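Tailspike protein (Acinetobacter phage vB_ApiP_P1, PDB 6E1R) probably recognises and cleaves surface polysaccharide of its Acinetobacter baumannii host, as a trimeric tailspike hydrolase whose C-terminal part forms this chain. Local coordinates at residues K333-I347 and I359-E373. Numbering follows the deposited sequence.
Sequences KFQGIHMNRPCSVAI and IFEGCYGQLISAVVE
Successive turns of a right-handed parallel beta-helix meet here, K333-I347 lying against I359-E373 and paired in two stretches, with the register shifted by two residues between H338 and A346. The short strands 333-335 and 359-361 run parallel, their axes 4.8 Å apart at closest approach; F334 N reaches I359 O at 2.8 Å, and F334 O takes the N-H of E361. Inside the coil F334 and F360 lie side by side. The ring planes differ by 18°, but the rings are slid apart and barely overlap, with F334 CD2 over the rim of the F360 ring, 3.5 Å from F360 CE2. I347 CD1 comes obliquely to that same ring, while C363 SG packs on F334 CB. The face carrying K333, Q335, I359 and E361 is mostly polar and turns toward the other subunits. With CG anti to the backbone N (chi1 -176°) and the rest of its chain extended, K333 carries NZ to E361 OE1 for a long, weak salt bridge of 3.4 Å, which a water also spans; K333 also pairs with E361 of the third subunit, and E361 with K333 of the second. Past the corner, M339 N bonds to Y364 O, the same oxygen that sits over one face of the H338 ring. At the far end A370 N meets V345 O at 2.7 Å, and one water links C343 O, I368 N and S369 OG. The F334 ring also meets that of F303 on the preceding turn, where strands 306-309 and 316-320 touch I337 and I347; strand 385-389 touches the side chains of I359 and E361 on the following one.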
loop_
_atom_site.group_PDB
_atom_site.type_symbol
_atom_site.label_atom_id
_atom_site.label_comp_id
_atom_site.label_asym_id
_atom_site.label_seq_id
_atom_site.Cartn_x
_atom_site.Cartn_y
_atom_site.Cartn_z
ATOM N N LYS A 333 -6.187 -2.159 -9.171
ATOM C CA LYS A 333 -4.731 -2.130 -9.147
ATOM C C LYS A 333 -4.193 -3.443 -8.597
ATOM O O LYS A 333 -4.588 -3.876 -7.510
ATOM C CB LYS A 333 -4.216 -0.959 -8.308
ATOM C CG LYS A 333 -2.700 -0.830 -8.324
ATOM C CD LYS A 333 -2.228 0.432 -7.622
ATOM C CE LYS A 333 -0.722 0.605 -7.766
ATOM N NZ LYS A 333 -0.223 1.821 -7.067
ATOM N N PHE A 334 -3.296 -4.067 -9.351
ATOM C CA PHE A 334 -2.560 -5.251 -8.913
ATOM C C PHE A 334 -1.132 -4.788 -8.633
ATOM O O PHE A 334 -0.283 -4.771 -9.526
ATOM C CB PHE A 334 -2.606 -6.349 -9.970
ATOM C CG PHE A 334 -3.985 -6.883 -10.233
ATOM C CD1 PHE A 334 -4.514 -7.894 -9.449
ATOM C CD2 PHE A 334 -4.756 -6.370 -11.262
ATOM C CE1 PHE A 334 -5.783 -8.384 -9.690
ATOM C CE2 PHE A 334 -6.026 -6.856 -11.506
ATOM C CZ PHE A 334 -6.539 -7.864 -10.720
ATOM N N GLN A 335 -0.875 -4.407 -7.385
ATOM C CA GLN A 335 0.407 -3.828 -6.985
ATOM C C GLN A 335 1.298 -4.937 -6.437
ATOM O O GLN A 335 1.143 -5.365 -5.291
ATOM C CB GLN A 335 0.200 -2.716 -5.962
ATOM C CG GLN A 335 1.487 -2.062 -5.491
ATOM C CD GLN A 335 1.240 -0.838 -4.628
ATOM O OE1 GLN A 335 0.160 -0.249 -4.660
ATOM N NE2 GLN A 335 2.244 -0.452 -3.849
ATOM N N GLY A 336 2.230 -5.403 -7.266
ATOM C CA GLY A 336 3.205 -6.392 -6.850
ATOM C C GLY A 336 2.608 -7.736 -6.489
ATOM O O GLY A 336 2.865 -8.262 -5.401
ATOM N N ILE A 337 1.821 -8.308 -7.394
ATOM C CA ILE A 337 1.132 -9.571 -7.153
ATOM C C ILE A 337 1.878 -10.683 -7.875
ATOM O O ILE A 337 2.244 -10.537 -9.049
ATOM C CB ILE A 337 -0.333 -9.503 -7.617
ATOM C CG1 ILE A 337 -1.002 -8.239 -7.074
ATOM C CG2 ILE A 337 -1.094 -10.739 -7.170
ATOM C CD1 ILE A 337 -0.973 -8.137 -5.566
ATOM N N HIS A 338 2.101 -11.795 -7.179
ATOM C CA HIS A 338 2.691 -12.978 -7.795
ATOM C C HIS A 338 1.573 -13.768 -8.465
ATOM O O HIS A 338 0.690 -14.304 -7.786
ATOM C CB HIS A 338 3.420 -13.819 -6.750
ATOM C CG HIS A 338 4.215 -14.946 -7.330
ATOM N ND1 HIS A 338 5.563 -14.842 -7.599
ATOM C CD2 HIS A 338 3.853 -16.196 -7.702
ATOM C CE1 HIS A 338 6.000 -15.981 -8.105
ATOM N NE2 HIS A 338 4.981 -16.820 -8.180
HETATM N N MSE A 339 1.601 -13.839 -9.792
HETATM C CA MSE A 339 0.499 -14.440 -10.539
HETATM C C MSE A 339 0.945 -15.553 -11.482
HETATM O O MSE A 339 1.065 -15.345 -12.688
HETATM C CB MSE A 339 -0.243 -13.362 -11.330
HETATM C CG MSE A 339 -0.883 -12.297 -10.458
HETATM SE SE MSE A 339 -1.706 -10.865 -11.489
HETATM C CE MSE A 339 -3.546 -11.069 -10.882
ATOM N N ASN A 340 1.176 -16.739 -10.923
ATOM C CA ASN A 340 1.532 -17.927 -11.699
ATOM C C ASN A 340 0.241 -18.626 -12.111
ATOM O O ASN A 340 -0.334 -19.394 -11.336
ATOM C CB ASN A 340 2.433 -18.846 -10.882
ATOM C CG ASN A 340 2.977 -20.001 -11.696
ATOM O OD1 ASN A 340 2.886 -20.006 -12.924
ATOM N ND2 ASN A 340 3.546 -20.988 -11.015
ATOM N N ARG A 341 -0.217 -18.362 -13.341
ATOM C CA ARG A 341 -1.487 -18.889 -13.835
ATOM C C ARG A 341 -2.654 -18.451 -12.958
ATOM O O ARG A 341 -3.268 -19.283 -12.277
ATOM C CB ARG A 341 -1.462 -20.416 -13.956
ATOM C CG ARG A 341 -0.386 -20.974 -14.866
ATOM C CD ARG A 341 -0.364 -22.491 -14.794
ATOM N NE ARG A 341 -0.200 -23.097 -16.114
ATOM C CZ ARG A 341 0.961 -23.426 -16.671
ATOM N NH1 ARG A 341 2.101 -23.201 -16.033
ATOM N NH2 ARG A 341 0.974 -23.976 -17.878
ATOM N N PRO A 342 -2.999 -17.161 -12.957
ATOM C CA PRO A 342 -4.082 -16.697 -12.077
ATOM C C PRO A 342 -5.468 -17.089 -12.553
ATOM O O PRO A 342 -6.393 -17.126 -11.733
ATOM C CB PRO A 342 -3.904 -15.174 -12.083
ATOM C CG PRO A 342 -3.297 -14.886 -13.414
ATOM C CD PRO A 342 -2.403 -16.058 -13.730
ATOM N N CYS A 343 -5.649 -17.373 -13.839
ATOM C CA CYS A 343 -6.959 -17.698 -14.393
ATOM C C CYS A 343 -6.753 -18.334 -15.764
ATOM O O CYS A 343 -5.625 -18.646 -16.158
ATOM C CB CYS A 343 -7.846 -16.453 -14.469
ATOM S SG CYS A 343 -7.088 -15.092 -15.363
ATOM N N SER A 344 -7.850 -18.517 -16.502
ATOM C CA SER A 344 -7.811 -19.223 -17.772
ATOM C C SER A 344 -8.226 -18.390 -18.979
ATOM O O SER A 344 -7.862 -18.756 -20.102
ATOM C CB SER A 344 -8.698 -20.476 -17.716
ATOM O OG SER A 344 -10.051 -20.134 -17.485
ATOM N N VAL A 345 -8.963 -17.295 -18.791
ATOM C CA VAL A 345 -9.399 -16.480 -19.922
ATOM C C VAL A 345 -8.784 -15.087 -19.847
ATOM O O VAL A 345 -8.070 -14.665 -20.763
ATOM C CB VAL A 345 -10.936 -16.397 -19.983
ATOM C CG1 VAL A 345 -11.375 -15.595 -21.197
ATOM C CG2 VAL A 345 -11.539 -17.791 -20.019
ATOM N N ALA A 346 -9.052 -14.367 -18.760
ATOM C CA ALA A 346 -8.523 -13.021 -18.588
ATOM C C ALA A 346 -8.552 -12.669 -17.108
ATOM O O ALA A 346 -9.498 -13.025 -16.405
ATOM C CB ALA A 346 -9.325 -11.995 -19.396
ATOM N N ILE A 347 -7.513 -11.970 -16.643
ATOM C CA ILE A 347 -7.454 -11.581 -15.236
ATOM C C ILE A 347 -8.607 -10.643 -14.898
ATOM O O ILE A 347 -9.382 -10.890 -13.967
ATOM C CB ILE A 347 -6.092 -10.947 -14.906
ATOM C CG1 ILE A 347 -4.967 -11.965 -15.106
ATOM C CG2 ILE A 347 -6.083 -10.409 -13.485
ATOM C CD1 ILE A 347 -3.582 -11.390 -14.908
ATOM N N ILE A 359 -4.257 -1.343 -13.450
ATOM C CA ILE A 359 -2.845 -1.065 -13.227
ATOM C C ILE A 359 -2.181 -2.364 -12.793
ATOM O O ILE A 359 -2.592 -2.975 -11.799
ATOM C CB ILE A 359 -2.632 0.038 -12.180
ATOM C CG1 ILE A 359 -3.011 1.403 -12.759
ATOM C CG2 ILE A 359 -1.188 0.046 -11.698
ATOM C CD1 ILE A 359 -2.803 2.555 -11.799
ATOM N N PHE A 360 -1.165 -2.783 -13.539
ATOM C CA PHE A 360 -0.341 -3.938 -13.196
ATOM C C PHE A 360 1.054 -3.403 -12.902
ATOM O O PHE A 360 1.803 -3.055 -13.819
ATOM C CB PHE A 360 -0.333 -4.970 -14.320
ATOM C CG PHE A 360 -1.648 -5.672 -14.509
ATOM C CD1 PHE A 360 -2.662 -5.091 -15.254
ATOM C CD2 PHE A 360 -1.865 -6.920 -13.948
ATOM C CE1 PHE A 360 -3.872 -5.738 -15.428
ATOM C CE2 PHE A 360 -3.071 -7.575 -14.120
ATOM C CZ PHE A 360 -4.076 -6.982 -14.861
ATOM N N GLU A 361 1.395 -3.336 -11.619
ATOM C CA GLU A 361 2.621 -2.697 -11.150
ATOM C C GLU A 361 3.534 -3.763 -10.556
ATOM O O GLU A 361 3.314 -4.228 -9.434
ATOM C CB GLU A 361 2.289 -1.609 -10.135
ATOM C CG GLU A 361 3.452 -0.721 -9.752
ATOM C CD GLU A 361 3.061 0.299 -8.704
ATOM O OE1 GLU A 361 2.445 1.323 -9.067
ATOM O OE2 GLU A 361 3.351 0.066 -7.514
ATOM N N GLY A 362 4.559 -4.146 -11.313
ATOM C CA GLY A 362 5.552 -5.078 -10.823
ATOM C C GLY A 362 5.075 -6.500 -10.638
ATOM O O GLY A 362 5.711 -7.259 -9.903
ATOM N N CYS A 363 3.985 -6.895 -11.291
ATOM C CA CYS A 363 3.487 -8.255 -11.149
ATOM C C CYS A 363 4.450 -9.253 -11.791
ATOM O O CYS A 363 5.240 -8.918 -12.679
ATOM C CB CYS A 363 2.096 -8.383 -11.766
ATOM S SG CYS A 363 0.841 -7.357 -10.963
ATOM N N TYR A 364 4.365 -10.501 -11.333
ATOM C CA TYR A 364 5.326 -11.527 -11.715
ATOM C C TYR A 364 4.629 -12.877 -11.774
ATOM O O TYR A 364 3.971 -13.276 -10.808
ATOM C CB TYR A 364 6.488 -11.567 -10.713
ATOM C CG TYR A 364 7.609 -12.520 -11.063
ATOM C CD1 TYR A 364 7.559 -13.855 -10.682
ATOM C CD2 TYR A 364 8.730 -12.078 -11.752
ATOM C CE1 TYR A 364 8.586 -14.727 -10.994
ATOM C CE2 TYR A 364 9.762 -12.942 -12.067
ATOM C CZ TYR A 364 9.686 -14.264 -11.685
ATOM O OH TYR A 364 10.713 -15.127 -11.996
ATOM N N GLY A 365 4.771 -13.570 -12.895
ATOM C CA GLY A 365 4.213 -14.900 -13.024
ATOM C C GLY A 365 4.137 -15.330 -14.477
ATOM O O GLY A 365 4.736 -14.719 -15.362
ATOM N N GLN A 366 3.374 -16.399 -14.695
ATOM C CA GLN A 366 3.194 -17.005 -16.007
ATOM C C GLN A 366 1.706 -17.057 -16.327
ATOM O O GLN A 366 0.887 -17.366 -15.457
ATOM C CB GLN A 366 3.808 -18.409 -16.054
ATOM C CG GLN A 366 3.552 -19.168 -17.343
ATOM C CD GLN A 366 4.183 -20.546 -17.339
ATOM O OE1 GLN A 366 3.587 -21.514 -16.868
ATOM N NE2 GLN A 366 5.397 -20.641 -17.870
ATOM N N LEU A 367 1.360 -16.759 -17.577
ATOM C CA LEU A 367 -0.029 -16.601 -17.992
ATOM C C LEU A 367 -0.451 -17.713 -18.943
ATOM O O LEU A 367 0.256 -18.015 -19.909
ATOM C CB LEU A 367 -0.238 -15.240 -18.659
ATOM C CG LEU A 367 -0.069 -14.025 -17.748
ATOM C CD1 LEU A 367 -0.277 -12.737 -18.527
ATOM C CD2 LEU A 367 -1.026 -14.106 -16.572
ATOM N N ILE A 368 -1.601 -18.317 -18.658
ATOM C CA ILE A 368 -2.320 -19.151 -19.612
ATOM C C ILE A 368 -3.584 -18.446 -20.097
ATOM O O ILE A 368 -4.513 -19.092 -20.580
ATOM C CB ILE A 368 -2.653 -20.531 -19.020
ATOM C CG1 ILE A 368 -3.438 -20.374 -17.719
ATOM C CG2 ILE A 368 -1.388 -21.339 -18.788
ATOM C CD1 ILE A 368 -3.968 -21.674 -17.172
ATOM N N SER A 369 -3.629 -17.122 -19.965
ATOM C CA SER A 369 -4.829 -16.350 -20.245
ATOM C C SER A 369 -4.421 -14.992 -20.800
ATOM O O SER A 369 -3.235 -14.695 -20.968
ATOM C CB SER A 369 -5.677 -16.184 -18.982
ATOM O OG SER A 369 -5.015 -15.362 -18.035
ATOM N N ALA A 370 -5.419 -14.162 -21.081
ATOM C CA ALA A 370 -5.174 -12.773 -21.426
ATOM C C ALA A 370 -5.058 -11.940 -20.153
ATOM O O ALA A 370 -5.336 -12.406 -19.046
ATOM C CB ALA A 370 -6.284 -12.236 -22.329
ATOM N N VAL A 371 -4.639 -10.688 -20.319
ATOM C CA VAL A 371 -4.504 -9.802 -19.168
ATOM C C VAL A 371 -5.849 -9.193 -18.797
ATOM O O VAL A 371 -6.268 -9.240 -17.634
ATOM C CB VAL A 371 -3.447 -8.720 -19.450
ATOM C CG1 VAL A 371 -3.379 -7.734 -18.298
ATOM C CG2 VAL A 371 -2.090 -9.363 -19.691
ATOM N N VAL A 372 -6.550 -8.618 -19.775
ATOM C CA VAL A 372 -7.868 -8.035 -19.558
ATOM C C VAL A 372 -8.768 -8.404 -20.729
ATOM O O VAL A 372 -8.307 -8.822 -21.793
ATOM C CB VAL A 372 -7.821 -6.498 -19.392
ATOM C CG1 VAL A 372 -7.086 -6.114 -18.115
ATOM C CG2 VAL A 372 -7.169 -5.852 -20.603
ATOM N N GLU A 373 -10.072 -8.240 -20.517
ATOM C CA GLU A 373 -11.071 -8.429 -21.560
ATOM C C GLU A 373 -12.139 -7.359 -21.414
ATOM O O GLU A 373 -12.726 -7.210 -20.339
ATOM C CB GLU A 373 -11.710 -9.821 -21.493
ATOM C CG GLU A 373 -12.769 -10.050 -22.562
ATOM C CD GLU A 373 -13.397 -11.428 -22.489
ATOM O OE1 GLU A 373 -12.695 -12.385 -22.101
ATOM O OE2 GLU A 373 -14.594 -11.553 -22.820
HETATM O O HOH W 1 2.041 3.793 -7.570
HETATM O O HOH W 2 -3.445 -17.261 -16.552
#